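Long-range contacts in homoserine kinase (Cytophaga hutchinsonii, PDB 4P52), which probably catalyses the ATP-dependent phosphorylation of homoserine to O-phosphohomoserine on the route to threonine, as a member of the GHMP kinase family: residues A31-V35 / G46-D50; R59-G65 / E101-E105; R93-T97 / L145-E151; N192-I198 / S287-T293. All blocks are in the same frame, centred on the assembly; numbering follows the deposited sequence.

Contact 1 of 4, residues A31-V35 / G46-D50; sequences APATV and GFAVD
Val-35 and Phe-47 form an antiparallel hydrogen-bonded pair, with Val-35 N 2.7 Å from Phe-47 O and Phe-47 N 3.0 Å from Val-35 O. Further along, Val-49 N gives an almost straight bond (174° at the hydrogen) to Ala-33 O. Between them Thr-34 and Ala-48 make a non-hydrogen-bonded pair, where Thr-34 CA makes a CA-H...O contact with Phe-47 O at 3.2 Å. The apolar contacts lie on both faces of the sheet. On one, Phe-47 CG sits between its own backbone N and carbonyl carbon (chi1 68°), which brings the ring beside Val-35. There Val-35 CB makes a CH-pi contact over the ring face, 4.0 Å from the Phe-47 ring centroid and shifted toward the rim. An alanine in place of Phe-47 would probably leave Val-35 without this cover and open a gap against Ala-195 and Leu-291. On the other face Thr-34 CG2 rests on Ala-48 CA, 3.9 Å away, while the buried Thr-34 OG1 is satisfied by Asn-164 ND2. Pro-32 CG closes on Ala-48 CB at 4.1 Å. This is a buried beta hairpin of strands 26-36 and 45-49, one face set against strands 194-200 and 288-292 of the second sheet.

Contact 2 of 4, residues R59-G65 / E101-E105; sequences RLSDKKG and EQGIE
The side chains of Gln-102 and Leu-60 cross at about a right angle. Gln-102 CB starts away from the 59-65 segment, and the bend at chi2 (67°) turns the chain back. CG then reaches Leu-60 CD2, CD comes to 3.7 Å from that same Leu-60 CD2, and OE1 has it as a neighbour at 4.2 Å. At the tip, NE2 gives a nearly straight bond of 2.8 Å to Gly-103 O, in the carbonyl plane and on a lone pair. NE2 also donates to a water that in turn donates to Asp-62 OD1. Gly-103 O is gripped a second time by Ser-61 N, at 2.9 Å, which comes from above the carbonyl plane. Gly-103 leaves room for the turn: a CB there would run into Lys-63 O and Ser-61 O. The turn returns through Gly-65, whose O takes Ile-104 N at 3.0 Å, while Arg-59 and Glu-105 exchange two backbone bonds. Leu-60 CD2 also packs on Ile-104 CD1 at 3.8 Å, on the face that meets helix 120-135. The chemistry is thus two-sided: an apolar face turned to the helix, and a charged one at the surface, where Arg-59 and Glu-105 pair with Glu-107 and Arg-67 rather than with each other.

Contact 3 of 4, residues R93-T97 / L145-E151; sequences RYLET and LLPFAME
Phe-148 reaches from helix 146-157 into the side of helix 86-98, and of the residues here it buries most surface. Tyr-94 turns an edge to its face, a T-shaped pair with centroids 5.9 Å apart and planes at 76°; Tyr-94 CA stands over the face too, shifted toward the rim. At the edge of the Phe-148 ring, near its plane, is Thr-97 OG1, 3.3 Å from Phe-148 CE1. That hydroxyl donates to Arg-93 O, which Thr-97 N also reaches, from the other face of the carbonyl plane.

With CG anti to the backbone N (chi1 169°), the Tyr-94 ring swings toward Leu-145, and Tyr-94 CE2 meets Leu-145 CD2 at 3.9 Å. Its hydroxyl is bonded to Asn-133 OD1 on helix 120-135.

Arg-93 folds at chi2 and chi3 and brings its guanidinium up to Glu-151. OE1 of Glu-151 lies over the guanidinium face, 3.1 Å from Arg-93 NH1, with carboxylate and guanidinium planes 19° apart. No N-H points at the oxygen, so this salt bridge rests on charge alone. A leucine in place of Arg-93 would probably leave the Glu-151 carboxylate without its opposite charge. The segments 93-97 and 146-151, whose axes come within 10.6 Å, are therefore joined by aromatic and apolar contacts at the centre and, at the partly exposed border, by an ion pair that is electrostatic and not directed by an N-H.

Contact 4 of 4, residues N192-I198 / S287-T293; sequences NLYATII and SIFALST
Tyr-194 holds its ring edge-on to Ser-292 O, close to the ring plane, while Gln-295 and Thr-322 also touch this side chain. The Phe-289 ring has Leu-291 CG of its own strand in plane at its edge; Met-248 also touches the Phe-289 side chain. Phe-289 CG sits between the backbone N and the carbonyl carbon (chi1 75°), which carries the ring away from strand 194-200; it is Phe-289 CB that meets Ile-197 CD1, at 3.4 Å. On that same face Leu-291 CD2 packs on Ala-195 CB at 4.0 Å. The amide of Asn-192 gives only a weak bond, ND2 to Thr-293 O.

The backbones are joined by six bonds, two in each of the hydrogen-bonded pairs Tyr-194/Ser-292, Thr-196/Ala-290 and Ile-198/Ile-288; Tyr-194 N to Ser-292 O, 2.8 Å, is practically straight at 179°. On the face of these pairs Ile-198 CG2 lies alongside Ile-288 CB at 3.9 Å. A water there donates to Thr-196 OG1 at 2.8 Å and to Ala-290 O at 3.0 Å, and is bonded to Ser-292 OG at 2.7 Å. Thr-196 OG1 has a second partner in Ala-298 O of helix 295-310, which covers this side. These central strands of a four-stranded antiparallel sheet thus have one apolar face and one mixed face, where a bound water joins Thr-196 OG1, Ser-292 OG and Ala-290 O beneath helix 295-310.

In the fold
From the N terminus, contact 1 closes first, a short hairpin of strands 26-36 and 45-49. The chain passes directly into strand 52-61, which neighbours strand 26-36 in the same sheet, and opens contact 2. Before 101-105 closes that contact, 93-97 opens contact 3, which shuts only at 145-151; the two therefore cross, and they touch through Leu-95 on Gln-102 and Ile-104, tying helix 86-98 to the far end of the sheet. Contact 4 follows in series, joining neighbouring strands of the second sheet across an excursion of 88 residues, just over half of them helical. It packs on contact 1 through Val-35 and Phe-47, but its centre lies about 41 Å from that of contact 2.

Contact 1 of 4, residues A31-V35 / G46-D50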
loop_
_atom_site.group_PDB
_atom_site.type_symbol
_atom_site.label_atom_id
_atom_site.label_comp_id
_atom_site.label_asym_id
_atom_site.label_seq_id
_atom_site.Cartn_x
_atom_site.Cartn_y
_atom_site.Cartn_z
ATOM N N ALA A 31 12.429 11.261 -23.992
ATOM C CA ALA A 31 11.994 10.525 -22.804
ATOM C C ALA A 31 11.266 11.490 -21.883
ATOM O O ALA A 31 11.717 12.615 -21.710
ATOM C CB ALA A 31 13.153 9.854 -22.112
ATOM N N PRO A 32 10.134 11.054 -21.296
ATOM C CA PRO A 32 9.267 11.977 -20.589
ATOM C C PRO A 32 9.632 12.307 -19.142
ATOM O O PRO A 32 10.233 11.493 -18.415
ATOM C CB PRO A 32 7.910 11.268 -20.651
ATOM C CG PRO A 32 8.258 9.826 -20.597
ATOM C CD PRO A 32 9.582 9.688 -21.310
ATOM N N ALA A 33 9.256 13.506 -18.725
ATOM C CA ALA A 33 9.177 13.838 -17.296
ATOM C C ALA A 33 8.312 12.802 -16.540
ATOM O O ALA A 33 7.386 12.191 -17.106
ATOM C CB ALA A 33 8.589 15.238 -17.119
ATOM N N THR A 34 8.631 12.598 -15.272
ATOM C CA THR A 34 7.873 11.688 -14.440
ATOM C C THR A 34 7.526 12.385 -13.152
ATOM O O THR A 34 8.266 13.257 -12.707
ATOM C CB THR A 34 8.687 10.434 -14.080
ATOM O OG1 THR A 34 9.998 10.830 -13.683
ATOM C CG2 THR A 34 8.789 9.483 -15.257
ATOM N N VAL A 35 6.407 12.007 -12.555
ATOM C CA VAL A 35 6.062 12.467 -11.222
ATOM C C VAL A 35 6.294 11.349 -10.186
ATOM O O VAL A 35 5.591 10.339 -10.172
ATOM C CB VAL A 35 4.596 12.931 -11.156
ATOM C CG1 VAL A 35 4.213 13.300 -9.720
ATOM C CG2 VAL A 35 4.380 14.100 -12.102
ATOM N N GLY A 46 5.300 6.292 -8.919
ATOM C CA GLY A 46 5.734 7.263 -9.912
ATOM C C GLY A 46 4.961 7.013 -11.195
ATOM O O GLY A 46 4.507 5.877 -11.462
ATOM N N PHE A 47 4.787 8.063 -11.992
ATOM C CA PHE A 47 4.123 7.912 -13.278
ATOM C C PHE A 47 4.659 8.916 -14.277
ATOM O O PHE A 47 5.179 9.964 -13.887
ATOM C CB PHE A 47 2.599 8.014 -13.125
ATOM C CG PHE A 47 2.107 9.375 -12.732
ATOM C CD1 PHE A 47 1.915 10.369 -13.700
ATOM C CD2 PHE A 47 1.797 9.664 -11.389
ATOM C CE1 PHE A 47 1.432 11.618 -13.349
ATOM C CE2 PHE A 47 1.313 10.921 -11.016
ATOM C CZ PHE A 47 1.135 11.898 -12.009
ATOM N N ALA A 48 4.545 8.588 -15.567
ATOM C CA ALA A 48 5.112 9.429 -16.630
ATOM C C ALA A 48 4.073 10.378 -17.154
ATOM O O ALA A 48 2.881 10.069 -17.178
ATOM C CB ALA A 48 5.649 8.569 -17.744
ATOM N N VAL A 49 4.506 11.556 -17.576
ATOM C CA VAL A 49 3.559 12.460 -18.209
ATOM C C VAL A 49 3.994 12.696 -19.632
ATOM O O VAL A 49 5.020 12.165 -20.023
ATOM C CB VAL A 49 3.380 13.772 -17.421
ATOM C CG1 VAL A 49 2.621 13.480 -16.137
ATOM C CG2 VAL A 49 4.724 14.441 -17.162
ATOM N N ASP A 50 3.200 13.449 -20.401
ATOM C CA ASP A 50 3.491 13.690 -21.826
ATOM C C ASP A 50 4.634 14.686 -22.012
ATOM O O ASP A 50 5.440 14.514 -22.930
ATOM C CB ASP A 50 2.271 14.244 -22.565
ATOM C CG ASP A 50 1.130 13.231 -22.716
ATOM O OD1 ASP A 50 1.302 12.008 -22.441
ATOM O OD2 ASP A 50 0.025 13.686 -23.129
#

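Contact 2 of 4, residues R59-G65 / E101-E105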
loop_
_atom_site.group_PDB
_atom_site.type_symbol
_atom_site.label_atom_id
_atom_site.label_comp_id
_atom_site.label_asym_id
_atom_site.label_seq_id
_atom_site.Cartn_x
_atom_site.Cartn_y
_atom_site.Cartn_z
ATOM N N ARG A 59 24.965 9.323 -32.633
ATOM C CA ARG A 59 25.468 8.922 -33.951
ATOM C C ARG A 59 26.562 7.896 -33.783
ATOM O O ARG A 59 27.299 7.923 -32.799
ATOM C CB ARG A 59 26.055 10.088 -34.763
ATOM C CG ARG A 59 25.380 11.420 -34.575
ATOM C CD ARG A 59 26.073 12.538 -35.353
ATOM N NE ARG A 59 25.236 13.752 -35.322
ATOM C CZ ARG A 59 24.156 13.976 -36.106
ATOM N NH1 ARG A 59 23.735 13.093 -37.030
ATOM N NH2 ARG A 59 23.478 15.114 -35.977
ATOM N N LEU A 60 26.690 7.015 -34.766
ATOM C CA LEU A 60 27.779 6.065 -34.796
ATOM C C LEU A 60 29.066 6.778 -35.202
ATOM O O LEU A 60 29.046 7.643 -36.078
ATOM C CB LEU A 60 27.476 4.950 -35.793
ATOM C CG LEU A 60 26.235 4.142 -35.446
ATOM C CD1 LEU A 60 25.961 3.165 -36.580
ATOM C CD2 LEU A 60 26.387 3.439 -34.100
ATOM N N SER A 61 30.180 6.415 -34.573
ATOM C CA SER A 61 31.464 7.001 -34.908
ATOM C C SER A 61 32.515 5.922 -35.151
ATOM O O SER A 61 32.563 4.903 -34.441
ATOM C CB SER A 61 31.899 7.968 -33.805
ATOM O OG SER A 61 33.061 8.694 -34.175
ATOM N N ASP A 62 33.341 6.136 -36.174
ATOM C CA ASP A 62 34.498 5.272 -36.425
ATOM C C ASP A 62 35.595 5.500 -35.384
ATOM O O ASP A 62 36.372 4.592 -35.093
ATOM C CB ASP A 62 35.029 5.458 -37.847
ATOM C CG ASP A 62 34.194 4.707 -38.889
ATOM O OD1 ASP A 62 33.153 4.122 -38.517
ATOM O OD2 ASP A 62 34.573 4.689 -40.082
ATOM N N LYS A 63 35.640 6.708 -34.821
ATOM C CA LYS A 63 36.529 7.023 -33.714
ATOM C C LYS A 63 35.977 6.407 -32.420
ATOM O O LYS A 63 34.774 6.468 -32.159
ATOM C CB LYS A 63 36.707 8.538 -33.580
ATOM C CG LYS A 63 37.640 8.912 -32.438
ATOM C CD LYS A 63 38.093 10.369 -32.463
ATOM C CE LYS A 63 39.073 10.672 -31.328
ATOM N NZ LYS A 63 38.439 10.558 -29.983
ATOM N N LYS A 64 36.859 5.835 -31.605
ATOM C CA LYS A 64 36.436 5.053 -30.425
ATOM C C LYS A 64 35.906 5.882 -29.252
ATOM O O LYS A 64 36.089 7.110 -29.186
ATOM C CB LYS A 64 37.541 4.084 -29.937
ATOM C CG LYS A 64 38.101 3.082 -30.969
ATOM C CD LYS A 64 37.170 2.713 -32.137
ATOM C CE LYS A 64 36.080 1.702 -31.787
ATOM N NZ LYS A 64 35.080 1.595 -32.892
ATOM N N GLY A 65 35.227 5.189 -28.343
ATOM C CA GLY A 65 34.739 5.799 -27.126
ATOM C C GLY A 65 33.350 6.393 -27.235
ATOM O O GLY A 65 32.847 6.685 -28.324
ATOM N N GLU A 101 32.478 -2.970 -29.252
ATOM C CA GLU A 101 33.391 -1.883 -29.506
ATOM C C GLU A 101 32.759 -1.029 -30.585
ATOM O O GLU A 101 32.771 -1.381 -31.767
ATOM C CB GLU A 101 34.748 -2.416 -29.946
ATOM C CG GLU A 101 35.339 -3.383 -28.936
ATOM C CD GLU A 101 36.854 -3.323 -28.874
ATOM O OE1 GLU A 101 37.521 -3.839 -29.808
ATOM O OE2 GLU A 101 37.372 -2.764 -27.878
ATOM N N GLN A 102 32.183 0.089 -30.162
ATOM C CA GLN A 102 31.538 1.001 -31.087
ATOM C C GLN A 102 31.671 2.427 -30.569
ATOM O O GLN A 102 31.366 2.685 -29.404
ATOM C CB GLN A 102 30.065 0.607 -31.272
ATOM C CG GLN A 102 29.244 1.624 -32.037
ATOM C CD GLN A 102 29.662 1.735 -33.479
ATOM O OE1 GLN A 102 29.574 0.771 -34.215
ATOM N NE2 GLN A 102 30.109 2.915 -33.894
ATOM N N GLY A 103 32.147 3.336 -31.423
ATOM C CA GLY A 103 32.182 4.760 -31.109
ATOM C C GLY A 103 30.785 5.368 -31.157
ATOM O O GLY A 103 29.980 5.032 -32.042
ATOM N N ILE A 104 30.491 6.249 -30.202
ATOM C CA ILE A 104 29.201 6.893 -30.112
ATOM C C ILE A 104 29.397 8.356 -29.762
ATOM O O ILE A 104 30.101 8.662 -28.794
ATOM C CB ILE A 104 28.336 6.274 -28.988
ATOM C CG1 ILE A 104 27.942 4.828 -29.286
ATOM C CG2 ILE A 104 27.096 7.104 -28.741
ATOM C CD1 ILE A 104 27.101 4.614 -30.532
ATOM N N GLU A 105 28.783 9.254 -30.537
ATOM C CA GLU A 105 28.677 10.659 -30.144
ATOM C C GLU A 105 27.282 10.936 -29.651
ATOM O O GLU A 105 26.306 10.462 -30.239
ATOM C CB GLU A 105 28.954 11.583 -31.307
ATOM C CG GLU A 105 30.345 11.458 -31.893
ATOM C CD GLU A 105 30.533 12.303 -33.150
ATOM O OE1 GLU A 105 29.519 12.684 -33.800
ATOM O OE2 GLU A 105 31.705 12.584 -33.494
HETATM O O HOH W 1 31.093 3.419 -36.802
#

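Contact 3 of 4, residues R93-T97 / L145-E151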
loop_
_atom_site.group_PDB
_atom_site.type_symbol
_atom_site.label_atom_id
_atom_site.label_comp_id
_atom_site.label_asym_id
_atom_site.label_seq_id
_atom_site.Cartn_x
_atom_site.Cartn_y
_atom_site.Cartn_z
ATOM N N ARG A 93 28.309 1.497 -20.248
ATOM C CA ARG A 93 28.084 0.255 -19.509
ATOM C C ARG A 93 27.312 -0.721 -20.347
ATOM O O ARG A 93 27.587 -1.922 -20.314
ATOM C CB ARG A 93 27.364 0.482 -18.179
ATOM C CG ARG A 93 28.165 1.255 -17.129
ATOM C CD ARG A 93 29.491 0.597 -16.722
ATOM N NE ARG A 93 29.319 -0.703 -16.067
ATOM C CZ ARG A 93 28.813 -0.885 -14.845
ATOM N NH1 ARG A 93 28.398 0.149 -14.116
ATOM N NH2 ARG A 93 28.708 -2.112 -14.351
ATOM N N TYR A 94 26.365 -0.211 -21.121
ATOM C CA TYR A 94 25.560 -1.067 -21.960
ATOM C C TYR A 94 26.483 -1.743 -22.974
ATOM O O TYR A 94 26.519 -2.979 -23.065
ATOM C CB TYR A 94 24.442 -0.249 -22.610
ATOM C CG TYR A 94 23.661 -0.931 -23.722
ATOM C CD1 TYR A 94 24.133 -0.920 -25.029
ATOM C CD2 TYR A 94 22.427 -1.540 -23.475
ATOM C CE1 TYR A 94 23.416 -1.514 -26.055
ATOM C CE2 TYR A 94 21.709 -2.153 -24.505
ATOM C CZ TYR A 94 22.210 -2.133 -25.796
ATOM O OH TYR A 94 21.522 -2.719 -26.844
ATOM N N LEU A 95 27.257 -0.934 -23.698
ATOM C CA LEU A 95 28.232 -1.439 -24.662
ATOM C C LEU A 95 29.186 -2.438 -24.022
ATOM O O LEU A 95 29.447 -3.490 -24.593
ATOM C CB LEU A 95 29.015 -0.295 -25.315
ATOM C CG LEU A 95 28.179 0.728 -26.096
ATOM C CD1 LEU A 95 29.023 1.918 -26.529
ATOM C CD2 LEU A 95 27.470 0.105 -27.293
ATOM N N GLU A 96 29.692 -2.131 -22.832
ATOM C CA GLU A 96 30.594 -3.076 -22.174
ATOM C C GLU A 96 29.932 -4.410 -21.861
ATOM O O GLU A 96 30.469 -5.450 -22.218
ATOM C CB GLU A 96 31.260 -2.474 -20.953
ATOM C CG GLU A 96 32.371 -1.517 -21.340
ATOM C CD GLU A 96 32.780 -0.584 -20.218
ATOM O OE1 GLU A 96 32.041 -0.452 -19.198
ATOM O OE2 GLU A 96 33.858 0.033 -20.370
ATOM N N THR A 97 28.759 -4.382 -21.237
ATOM C CA THR A 97 28.012 -5.610 -20.966
ATOM C C THR A 97 27.856 -6.540 -22.177
ATOM O O THR A 97 28.025 -7.751 -22.051
ATOM C CB THR A 97 26.639 -5.289 -20.380
ATOM O OG1 THR A 97 26.838 -4.693 -19.099
ATOM C CG2 THR A 97 25.787 -6.553 -20.209
ATOM N N LEU A 145 16.597 -2.898 -19.879
ATOM C CA LEU A 145 17.405 -1.685 -19.887
ATOM C C LEU A 145 17.430 -0.974 -18.546
ATOM O O LEU A 145 18.353 -0.174 -18.287
ATOM C CB LEU A 145 16.961 -0.717 -20.969
ATOM C CG LEU A 145 16.880 -1.297 -22.379
ATOM C CD1 LEU A 145 16.368 -0.227 -23.329
ATOM C CD2 LEU A 145 18.220 -1.878 -22.832
ATOM N N LEU A 146 16.449 -1.269 -17.691
ATOM C CA LEU A 146 16.329 -0.563 -16.413
ATOM C C LEU A 146 17.630 -0.528 -15.562
ATOM O O LEU A 146 18.036 0.553 -15.110
ATOM C CB LEU A 146 15.133 -1.071 -15.607
ATOM C CG LEU A 146 14.901 -0.333 -14.288
ATOM C CD1 LEU A 146 14.722 1.164 -14.482
ATOM C CD2 LEU A 146 13.675 -0.904 -13.604
ATOM N N PRO A 147 18.295 -1.692 -15.364
ATOM C CA PRO A 147 19.504 -1.670 -14.518
ATOM C C PRO A 147 20.593 -0.723 -15.039
ATOM O O PRO A 147 21.260 -0.037 -14.238
ATOM C CB PRO A 147 20.004 -3.123 -14.549
ATOM C CG PRO A 147 18.841 -3.940 -15.001
ATOM C CD PRO A 147 18.005 -3.045 -15.879
ATOM N N PHE A 148 20.770 -0.672 -16.358
ATOM C CA PHE A 148 21.752 0.229 -16.930
ATOM C C PHE A 148 21.417 1.679 -16.655
ATOM O O PHE A 148 22.300 2.484 -16.368
ATOM C CB PHE A 148 21.897 -0.026 -18.414
ATOM C CG PHE A 148 22.342 -1.409 -18.723
ATOM C CD1 PHE A 148 23.605 -1.834 -18.357
ATOM C CD2 PHE A 148 21.492 -2.296 -19.356
ATOM C CE1 PHE A 148 24.023 -3.121 -18.626
ATOM C CE2 PHE A 148 21.901 -3.587 -19.639
ATOM C CZ PHE A 148 23.167 -4.002 -19.269
ATOM N N ALA A 149 20.135 2.011 -16.729
ATOM C CA ALA A 149 19.716 3.372 -16.455
ATOM C C ALA A 149 19.925 3.676 -14.968
ATOM O O ALA A 149 20.357 4.771 -14.621
ATOM C CB ALA A 149 18.276 3.589 -16.887
HETATM N N MSE A 150 19.660 2.683 -14.110
HETATM C CA MSE A 150 19.927 2.775 -12.665
HETATM C C MSE A 150 21.411 2.962 -12.356
HETATM O O MSE A 150 21.760 3.884 -11.625
HETATM C CB MSE A 150 19.379 1.550 -11.913
HETATM C CG MSE A 150 17.861 1.347 -11.867
HETATM SE SE MSE A 150 16.915 2.863 -11.002
HETATM C CE MSE A 150 17.287 2.500 -9.090
ATOM N N GLU A 151 22.293 2.092 -12.872
ATOM C CA GLU A 151 23.749 2.208 -12.619
ATOM C C GLU A 151 24.302 3.558 -13.117
ATOM O O GLU A 151 25.139 4.193 -12.457
ATOM C CB GLU A 151 24.535 1.088 -13.299
ATOM C CG GLU A 151 24.444 -0.299 -12.673
ATOM C CD GLU A 151 24.889 -1.425 -13.633
ATOM O OE1 GLU A 151 25.634 -1.170 -14.617
ATOM O OE2 GLU A 151 24.484 -2.593 -13.412
#

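Contact 4 of 4, residues N192-I198 / S287-T293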
loop_
_atom_site.group_PDB
_atom_site.type_symbol
_atom_site.label_atom_id
_atom_site.label_comp_id
_atom_site.label_asym_id
_atom_site.label_seq_id
_atom_site.Cartn_x
_atom_site.Cartn_y
_atom_site.Cartn_z
ATOM N N ASN A 192 -9.411 8.426 -17.619
ATOM C CA ASN A 192 -9.858 9.802 -17.525
ATOM C C ASN A 192 -9.141 10.527 -16.387
ATOM O O ASN A 192 -9.565 11.588 -15.939
ATOM C CB ASN A 192 -11.361 9.823 -17.276
ATOM C CG ASN A 192 -11.729 9.217 -15.926
ATOM O OD1 ASN A 192 -11.192 8.175 -15.518
ATOM N ND2 ASN A 192 -12.628 9.878 -15.213
ATOM N N LEU A 193 -8.047 9.952 -15.912
ATOM C CA LEU A 193 -7.298 10.559 -14.831
ATOM C C LEU A 193 -6.240 11.516 -15.402
ATOM O O LEU A 193 -5.398 11.119 -16.220
ATOM C CB LEU A 193 -6.663 9.473 -13.952
ATOM C CG LEU A 193 -5.852 10.059 -12.819
ATOM C CD1 LEU A 193 -6.787 10.459 -11.690
ATOM C CD2 LEU A 193 -4.804 9.071 -12.358
ATOM N N TYR A 194 -6.295 12.773 -14.974
ATOM C CA TYR A 194 -5.398 13.796 -15.504
ATOM C C TYR A 194 -4.493 14.309 -14.418
ATOM O O TYR A 194 -4.867 14.354 -13.230
ATOM C CB TYR A 194 -6.192 14.964 -16.045
ATOM C CG TYR A 194 -6.798 14.703 -17.385
ATOM C CD1 TYR A 194 -7.958 13.941 -17.499
ATOM C CD2 TYR A 194 -6.209 15.233 -18.551
ATOM C CE1 TYR A 194 -8.520 13.707 -18.726
ATOM C CE2 TYR A 194 -6.763 14.995 -19.794
ATOM C CZ TYR A 194 -7.915 14.226 -19.860
ATOM O OH TYR A 194 -8.477 13.966 -21.066
ATOM N N ALA A 195 -3.290 14.671 -14.839
ATOM C CA ALA A 195 -2.291 15.268 -13.978
ATOM C C ALA A 195 -2.000 16.693 -14.478
ATOM O O ALA A 195 -1.735 16.908 -15.686
ATOM C CB ALA A 195 -1.042 14.443 -14.025
ATOM N N THR A 196 -2.100 17.664 -13.569
ATOM C CA THR A 196 -1.667 19.003 -13.857
ATOM C C THR A 196 -0.372 19.182 -13.109
ATOM O O THR A 196 -0.344 18.994 -11.893
ATOM C CB THR A 196 -2.688 20.058 -13.403
ATOM O OG1 THR A 196 -3.967 19.763 -13.975
ATOM C CG2 THR A 196 -2.253 21.435 -13.880
ATOM N N ILE A 197 0.694 19.510 -13.844
ATOM C CA ILE A 197 2.006 19.834 -13.279
ATOM C C ILE A 197 2.240 21.344 -13.388
ATOM O O ILE A 197 2.055 21.934 -14.464
ATOM C CB ILE A 197 3.190 19.192 -14.059
ATOM C CG1 ILE A 197 3.088 17.675 -14.202
ATOM C CG2 ILE A 197 4.507 19.486 -13.367
ATOM C CD1 ILE A 197 2.537 16.991 -12.994
ATOM N N ILE A 198 2.642 21.963 -12.283
ATOM C CA ILE A 198 3.136 23.325 -12.317
ATOM C C ILE A 198 4.593 23.369 -11.842
ATOM O O ILE A 198 4.947 22.834 -10.762
ATOM C CB ILE A 198 2.236 24.324 -11.552
ATOM C CG1 ILE A 198 2.727 25.754 -11.791
ATOM C CG2 ILE A 198 2.098 23.987 -10.068
ATOM C CD1 ILE A 198 1.610 26.775 -11.666
ATOM N N SER A 287 8.392 21.550 -8.183
ATOM C CA SER A 287 7.151 21.252 -8.924
ATOM C C SER A 287 6.081 20.581 -8.088
ATOM O O SER A 287 6.375 19.798 -7.166
ATOM C CB SER A 287 7.421 20.420 -10.171
ATOM O OG SER A 287 8.169 21.208 -11.081
ATOM N N ILE A 288 4.838 20.882 -8.445
ATOM C CA ILE A 288 3.662 20.450 -7.733
ATOM C C ILE A 288 2.716 19.837 -8.748
ATOM O O ILE A 288 2.608 20.323 -9.876
ATOM C CB ILE A 288 2.972 21.661 -7.074
ATOM C CG1 ILE A 288 3.959 22.335 -6.108
ATOM C CG2 ILE A 288 1.696 21.257 -6.343
ATOM C CD1 ILE A 288 3.435 23.589 -5.459
ATOM N N PHE A 289 2.029 18.766 -8.369
ATOM C CA PHE A 289 1.087 18.146 -9.301
ATOM C C PHE A 289 -0.266 18.016 -8.637
ATOM O O PHE A 289 -0.367 17.918 -7.393
ATOM C CB PHE A 289 1.570 16.767 -9.776
ATOM C CG PHE A 289 1.414 15.706 -8.739
ATOM C CD1 PHE A 289 2.305 15.626 -7.669
ATOM C CD2 PHE A 289 0.357 14.810 -8.808
ATOM C CE1 PHE A 289 2.130 14.662 -6.677
ATOM C CE2 PHE A 289 0.175 13.844 -7.817
ATOM C CZ PHE A 289 1.054 13.774 -6.747
ATOM N N ALA A 290 -1.296 17.980 -9.469
ATOM C CA ALA A 290 -2.636 17.728 -8.965
ATOM C C ALA A 290 -3.265 16.662 -9.852
ATOM O O ALA A 290 -2.907 16.551 -11.042
ATOM C CB ALA A 290 -3.471 19.006 -8.959
ATOM N N LEU A 291 -4.171 15.864 -9.280
ATOM C CA LEU A 291 -4.874 14.892 -10.076
ATOM C C LEU A 291 -6.311 15.330 -10.175
ATOM O O LEU A 291 -6.850 15.919 -9.230
ATOM C CB LEU A 291 -4.722 13.480 -9.493
ATOM C CG LEU A 291 -3.287 12.892 -9.415
ATOM C CD1 LEU A 291 -3.329 11.512 -8.793
ATOM C CD2 LEU A 291 -2.617 12.788 -10.769
ATOM N N SER A 292 -6.914 15.104 -11.344
ATOM C CA SER A 292 -8.343 15.335 -11.518
ATOM C C SER A 292 -8.902 14.319 -12.517
ATOM O O SER A 292 -8.144 13.496 -13.044
ATOM C CB SER A 292 -8.628 16.757 -11.983
ATOM O OG SER A 292 -7.873 17.048 -13.157
ATOM N N THR A 293 -10.207 14.401 -12.791
ATOM C CA THR A 293 -10.853 13.397 -13.630
ATOM C C THR A 293 -11.369 13.884 -14.992
ATOM O O THR A 293 -12.128 13.185 -15.644
ATOM C CB THR A 293 -11.972 12.661 -12.870
ATOM O OG1 THR A 293 -12.973 13.600 -12.475
ATOM C CG2 THR A 293 -11.423 12.038 -11.628
HETATM O O HOH W 2 -5.235 17.569 -12.677
#